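Long-range contact in F5/8 type C domain protein (PDB 4ZRX), which is a putative alpha-L-fucosidase, probably hydrolysing terminal alpha-L-fucose from glycans, and also carries an F5/8 type C domain: residues Q41-N53 with G88-F102. Numbering follows the deposited sequence.
Sequences QMELTAFLHFGIN and GFKMVLLTAKHHDGF. With EDO (1,2-ethanediol), chain D; EDO (1,2-ethanediol), chain F.
F47 and L93 lie side by side on one face of two parallel strands, 44-48 and 91-95. L93 CD2 sits over the F47 ring, 4.2 Å from its centroid. Backbone bonds join the strands on both sides of this pair; L93 N to A46 O is the shortest, at 2.7 Å. On the other sheet face, L48 CD1 meets V92 CB and L48 CB meets L94 CD1. Helix 126-137 covers this side. This part is tight and apolar.

Toward the C-terminal ends of the strands polar groups join in. The methyl T95 CG2 makes a CH-pi contact over the centre of the H49 ring, 3.7 Å from its centroid. T95 OG1 sits between the backbone N and the carbonyl carbon (chi1 56°). This brings it within hydrogen-bonding distance of both L48 O and, at 3.0 Å, F50 O in the loop after strand 44-48. H49 NE2 and H98 NE2 both hydrogen-bond O1 of a 1,2-ethanediol, probably from the crystallisation liquor, at 2.7 and 2.9 Å, and the two rings are inclined at 57°. N328 holds H49 ND1 and W295 stacks on the ring. Replacing H49 with an alanine would probably uncover the T95 methyl and leave the diol held by H98 without its second histidine. Further on, a water links N53 ND2, H98 ND1 and D100 OD2. I52 CD1 rests over the F102 ring.

The loose end is at K90. Its CG touches M42 O at 3.4 Å, but the rest of the chain leads away into solvent.

Strands 44-48 and 91-97 are adjacent parallel strands of the TIM barrel expected for this family. The C-terminal strand ends form the active-site mouth in such barrels, so H49 and H98 probably line it, and the diol may mark the pocket.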
loop_
_atom_site.group_PDB
_atom_site.type_symbol
_atom_site.label_atom_id
_atom_site.label_comp_id
_atom_site.label_asym_id
_atom_site.label_seq_id
_atom_site.Cartn_x
_atom_site.Cartn_y
_atom_site.Cartn_z
ATOM N N GLN A 41 15.591 7.320 -0.013
ATOM C CA GLN A 41 16.275 6.616 -1.095
ATOM C C GLN A 41 15.990 5.161 -1.139
ATOM O O GLN A 41 16.097 4.552 -2.226
ATOM C CB GLN A 41 17.774 6.780 -1.092
ATOM C CG GLN A 41 18.264 8.149 -0.864
ATOM C CD GLN A 41 17.862 9.102 -1.853
ATOM O OE1 GLN A 41 18.073 8.886 -3.055
ATOM N NE2 GLN A 41 17.282 10.249 -1.401
HETATM N N MSE A 42 15.617 4.558 -0.010
HETATM C CA MSE A 42 15.305 3.128 -0.061
HETATM C C MSE A 42 14.174 2.803 -0.975
HETATM O O MSE A 42 14.221 1.762 -1.625
HETATM C CB MSE A 42 15.014 2.573 1.333
HETATM C CG MSE A 42 16.150 2.760 2.305
HETATM SE SE MSE A 42 15.791 1.801 3.979
HETATM C CE MSE A 42 14.367 2.912 4.574
ATOM N N GLU A 43 13.107 3.598 -0.930
ATOM C CA GLU A 43 11.905 3.503 -1.743
ATOM C C GLU A 43 10.998 2.347 -1.403
ATOM O O GLU A 43 9.782 2.551 -1.363
ATOM C CB GLU A 43 12.168 3.457 -3.268
ATOM C CG GLU A 43 12.918 4.650 -3.798
ATOM C CD GLU A 43 13.068 4.684 -5.321
ATOM O OE1 GLU A 43 12.689 3.685 -6.010
ATOM O OE2 GLU A 43 13.684 5.678 -5.798
ATOM N N LEU A 44 11.565 1.152 -1.243
ATOM C CA LEU A 44 10.789 -0.099 -1.182
ATOM C C LEU A 44 11.309 -0.941 -0.068
ATOM O O LEU A 44 12.434 -1.432 -0.149
ATOM C CB LEU A 44 10.864 -0.865 -2.515
ATOM C CG LEU A 44 10.070 -2.139 -2.603
ATOM C CD1 LEU A 44 8.604 -1.800 -2.536
ATOM C CD2 LEU A 44 10.459 -2.866 -3.886
ATOM N N THR A 45 10.483 -1.151 0.935
ATOM C CA THR A 45 10.908 -1.875 2.104
ATOM C C THR A 45 9.881 -2.948 2.457
ATOM O O THR A 45 8.757 -2.901 1.995
ATOM C CB THR A 45 11.079 -0.951 3.279
ATOM O OG1 THR A 45 9.877 -0.221 3.552
ATOM C CG2 THR A 45 12.164 0.076 3.002
ATOM N N ALA A 46 10.268 -3.885 3.292
ATOM C CA ALA A 46 9.394 -5.006 3.638
ATOM C C ALA A 46 9.054 -5.048 5.109
ATOM O O ALA A 46 9.938 -4.968 5.969
ATOM C CB ALA A 46 10.055 -6.296 3.230
ATOM N N PHE A 47 7.777 -5.215 5.391
ATOM C CA PHE A 47 7.257 -5.431 6.752
ATOM C C PHE A 47 7.167 -6.949 6.922
ATOM O O PHE A 47 6.757 -7.667 5.986
ATOM C CB PHE A 47 5.853 -4.844 6.868
ATOM C CG PHE A 47 5.584 -3.909 8.023
ATOM C CD1 PHE A 47 6.138 -4.059 9.270
ATOM C CD2 PHE A 47 4.578 -2.948 7.860
ATOM C CE1 PHE A 47 5.767 -3.167 10.313
ATOM C CE2 PHE A 47 4.214 -2.082 8.865
ATOM C CZ PHE A 47 4.814 -2.203 10.108
ATOM N N LEU A 48 7.535 -7.442 8.117
ATOM C CA LEU A 48 7.333 -8.794 8.527
ATOM C C LEU A 48 6.494 -8.851 9.802
ATOM O O LEU A 48 7.017 -8.698 10.929
ATOM C CB LEU A 48 8.681 -9.466 8.757
ATOM C CG LEU A 48 9.622 -9.560 7.562
ATOM C CD1 LEU A 48 11.067 -9.868 8.010
ATOM C CD2 LEU A 48 9.131 -10.638 6.594
ATOM N N HIS A 49 5.195 -9.014 9.663
ATOM C CA HIS A 49 4.336 -9.294 10.796
ATOM C C HIS A 49 4.400 -10.779 11.098
ATOM O O HIS A 49 3.968 -11.615 10.299
ATOM C CB HIS A 49 2.907 -8.859 10.548
ATOM C CG HIS A 49 2.677 -7.399 10.684
ATOM N ND1 HIS A 49 3.167 -6.476 9.792
ATOM C CD2 HIS A 49 1.938 -6.707 11.567
ATOM C CE1 HIS A 49 2.785 -5.274 10.165
ATOM N NE2 HIS A 49 2.016 -5.397 11.225
ATOM N N PHE A 50 4.940 -11.080 12.283
ATOM C CA PHE A 50 5.177 -12.423 12.746
ATOM C C PHE A 50 5.151 -12.402 14.259
ATOM O O PHE A 50 5.645 -11.484 14.913
ATOM C CB PHE A 50 6.523 -12.911 12.235
ATOM C CG PHE A 50 6.776 -14.360 12.532
ATOM C CD1 PHE A 50 5.973 -15.355 11.980
ATOM C CD2 PHE A 50 7.847 -14.717 13.328
ATOM C CE1 PHE A 50 6.235 -16.688 12.229
ATOM C CE2 PHE A 50 8.068 -16.051 13.626
ATOM C CZ PHE A 50 7.292 -17.047 13.054
ATOM N N GLY A 51 4.489 -13.372 14.855
ATOM C CA GLY A 51 4.405 -13.463 16.309
ATOM C C GLY A 51 3.419 -14.498 16.767
ATOM O O GLY A 51 3.086 -15.450 16.033
ATOM N N ILE A 52 2.936 -14.315 17.991
ATOM C CA ILE A 52 1.967 -15.266 18.501
ATOM C C ILE A 52 0.650 -15.206 17.687
ATOM O O ILE A 52 -0.009 -16.231 17.521
ATOM C CB ILE A 52 1.786 -15.034 20.002
ATOM C CG1 ILE A 52 1.213 -16.293 20.673
ATOM C CG2 ILE A 52 0.991 -13.801 20.223
ATOM C CD1 ILE A 52 1.873 -16.587 21.963
ATOM N N ASN A 53 0.328 -14.050 17.114
ATOM C CA ASN A 53 -0.880 -13.918 16.294
ATOM C C ASN A 53 -0.846 -14.838 15.086
ATOM O O ASN A 53 -1.904 -15.272 14.582
ATOM C CB ASN A 53 -1.076 -12.507 15.784
ATOM C CG ASN A 53 -1.434 -11.519 16.835
ATOM O OD1 ASN A 53 -1.600 -11.815 18.016
ATOM N ND2 ASN A 53 -1.548 -10.297 16.401
ATOM N N GLY A 88 13.736 -7.204 -4.403
ATOM C CA GLY A 88 14.058 -5.827 -4.527
ATOM C C GLY A 88 13.939 -4.948 -3.316
ATOM O O GLY A 88 14.100 -3.728 -3.433
ATOM N N PHE A 89 13.615 -5.508 -2.153
ATOM C CA PHE A 89 13.465 -4.727 -0.941
ATOM C C PHE A 89 14.785 -4.269 -0.369
ATOM O O PHE A 89 15.791 -4.979 -0.486
ATOM C CB PHE A 89 12.649 -5.504 0.120
ATOM C CG PHE A 89 11.262 -5.789 -0.332
ATOM C CD1 PHE A 89 10.289 -4.823 -0.231
ATOM C CD2 PHE A 89 10.963 -6.946 -0.985
ATOM C CE1 PHE A 89 9.036 -5.041 -0.695
ATOM C CE2 PHE A 89 9.683 -7.180 -1.487
ATOM C CZ PHE A 89 8.711 -6.223 -1.330
ATOM N N LYS A 90 14.758 -3.096 0.239
ATOM C CA LYS A 90 15.969 -2.467 0.768
ATOM C C LYS A 90 16.090 -2.484 2.272
ATOM O O LYS A 90 17.104 -2.077 2.813
ATOM C CB LYS A 90 16.148 -1.022 0.227
ATOM C CG LYS A 90 16.223 -0.951 -1.248
ATOM C CD LYS A 90 17.425 -1.672 -1.867
ATOM C CE LYS A 90 17.502 -1.364 -3.351
ATOM N NZ LYS A 90 18.782 -1.753 -3.983
HETATM N N MSE A 91 15.046 -2.912 2.960
HETATM C CA MSE A 91 15.079 -3.068 4.403
HETATM C C MSE A 91 13.994 -4.108 4.735
HETATM O O MSE A 91 13.003 -4.265 4.016
HETATM C CB MSE A 91 14.768 -1.758 5.102
HETATM C CG MSE A 91 14.947 -1.808 6.542
HETATM SE SE MSE A 91 14.538 -0.182 7.453
HETATM C CE MSE A 91 12.666 -0.407 7.270
ATOM N N VAL A 92 14.223 -4.823 5.811
ATOM C CA VAL A 92 13.196 -5.648 6.420
ATOM C C VAL A 92 12.885 -5.124 7.797
ATOM O O VAL A 92 13.793 -4.724 8.589
ATOM C CB VAL A 92 13.595 -7.124 6.458
ATOM C CG1 VAL A 92 13.875 -7.641 5.058
ATOM C CG2 VAL A 92 14.810 -7.375 7.239
ATOM N N LEU A 93 11.592 -5.056 8.113
ATOM C CA LEU A 93 11.148 -4.461 9.348
ATOM C C LEU A 93 10.289 -5.442 10.105
ATOM O O LEU A 93 9.186 -5.758 9.690
ATOM C CB LEU A 93 10.372 -3.160 9.035
ATOM C CG LEU A 93 9.588 -2.451 10.138
ATOM C CD1 LEU A 93 10.330 -2.066 11.234
ATOM C CD2 LEU A 93 8.925 -1.147 9.547
ATOM N N LEU A 94 10.794 -5.921 11.234
ATOM C CA LEU A 94 10.136 -7.025 11.973
ATOM C C LEU A 94 9.302 -6.519 13.129
ATOM O O LEU A 94 9.751 -5.675 13.916
ATOM C CB LEU A 94 11.219 -7.985 12.515
ATOM C CG LEU A 94 10.756 -9.128 13.346
ATOM C CD1 LEU A 94 10.066 -10.151 12.482
ATOM C CD2 LEU A 94 11.919 -9.780 13.998
ATOM N N THR A 95 8.110 -7.078 13.318
ATOM C CA THR A 95 7.303 -6.885 14.503
ATOM C C THR A 95 7.906 -7.670 15.690
ATOM O O THR A 95 7.447 -8.765 16.054
ATOM C CB THR A 95 5.848 -7.304 14.318
ATOM O OG1 THR A 95 5.766 -8.670 13.881
ATOM C CG2 THR A 95 5.175 -6.416 13.219
ATOM N N ALA A 96 8.897 -7.072 16.326
ATOM C CA ALA A 96 9.562 -7.694 17.456
ATOM C C ALA A 96 8.565 -7.861 18.631
ATOM O O ALA A 96 8.677 -8.795 19.438
ATOM C CB ALA A 96 10.752 -6.831 17.871
ATOM N N LYS A 97 7.616 -6.918 18.747
ATOM C CA LYS A 97 6.557 -6.991 19.715
ATOM C C LYS A 97 5.367 -6.249 19.139
ATOM O O LYS A 97 5.463 -5.082 18.795
ATOM C CB LYS A 97 6.930 -6.323 21.043
ATOM C CG LYS A 97 5.881 -6.579 22.150
ATOM C CD LYS A 97 6.198 -5.749 23.405
ATOM C CE LYS A 97 5.779 -4.346 23.298
ATOM N NZ LYS A 97 6.063 -3.554 24.505
ATOM N N HIS A 98 4.248 -6.973 18.977
ATOM C CA HIS A 98 2.999 -6.380 18.526
ATOM C C HIS A 98 2.124 -6.038 19.750
ATOM O O HIS A 98 2.619 -6.026 20.852
ATOM C CB HIS A 98 2.325 -7.275 17.463
ATOM C CG HIS A 98 1.449 -6.522 16.529
ATOM N ND1 HIS A 98 0.099 -6.377 16.725
ATOM C CD2 HIS A 98 1.736 -5.827 15.402
ATOM C CE1 HIS A 98 -0.412 -5.629 15.766
ATOM N NE2 HIS A 98 0.565 -5.253 14.963
ATOM N N HIS A 99 0.875 -5.615 19.521
ATOM C CA HIS A 99 0.034 -5.036 20.614
ATOM C C HIS A 99 -0.211 -6.007 21.745
ATOM O O HIS A 99 -0.351 -5.607 22.910
ATOM C CB HIS A 99 -1.315 -4.561 20.100
ATOM C CG HIS A 99 -1.228 -3.629 18.922
ATOM N ND1 HIS A 99 -0.242 -2.674 18.797
ATOM C CD2 HIS A 99 -2.038 -3.481 17.848
ATOM C CE1 HIS A 99 -0.431 -1.998 17.671
ATOM N NE2 HIS A 99 -1.526 -2.456 17.088
ATOM N N ASP A 100 -0.210 -7.274 21.387
ATOM C CA ASP A 100 -0.358 -8.391 22.348
ATOM C C ASP A 100 0.774 -8.492 23.353
ATOM O O ASP A 100 0.614 -9.107 24.412
ATOM C CB ASP A 100 -0.504 -9.697 21.571
ATOM C CG ASP A 100 0.661 -9.976 20.706
ATOM O OD1 ASP A 100 1.588 -10.574 21.268
ATOM O OD2 ASP A 100 0.662 -9.585 19.516
ATOM N N GLY A 101 1.929 -7.907 23.055
ATOM C CA GLY A 101 3.001 -7.821 24.029
ATOM C C GLY A 101 3.974 -8.970 24.063
ATOM O O GLY A 101 4.942 -8.946 24.857
ATOM N N PHE A 102 3.735 -9.965 23.201
ATOM C CA PHE A 102 4.617 -11.110 23.074
ATOM C C PHE A 102 5.934 -10.777 22.358
ATOM O O PHE A 102 5.921 -10.355 21.226
ATOM C CB PHE A 102 3.904 -12.262 22.362
ATOM C CG PHE A 102 4.753 -13.493 22.265
ATOM C CD1 PHE A 102 4.903 -14.349 23.373
ATOM C CD2 PHE A 102 5.391 -13.815 21.091
ATOM C CE1 PHE A 102 5.699 -15.494 23.263
ATOM C CE2 PHE A 102 6.183 -14.939 21.018
ATOM C CZ PHE A 102 6.322 -15.765 22.088
HETATM C C1 EDO D . 0.951 -2.367 11.991
HETATM O O1 EDO D . 0.455 -3.580 12.556
HETATM C C2 EDO D . 0.014 -1.959 10.870
HETATM O O2 EDO D . -1.327 -1.895 11.379
HETATM C C1 EDO F . 12.964 2.880 -9.333
HETATM O O1 EDO F . 13.905 3.362 -8.344
HETATM C C2 EDO F . 11.753 3.803 -9.596
HETATM O O2 EDO F . 12.150 4.840 -10.509
HETATM O O HOH W 1 -1.346 -8.093 18.492
HETATM O O HOH W 2 1.699 -11.448 17.614
#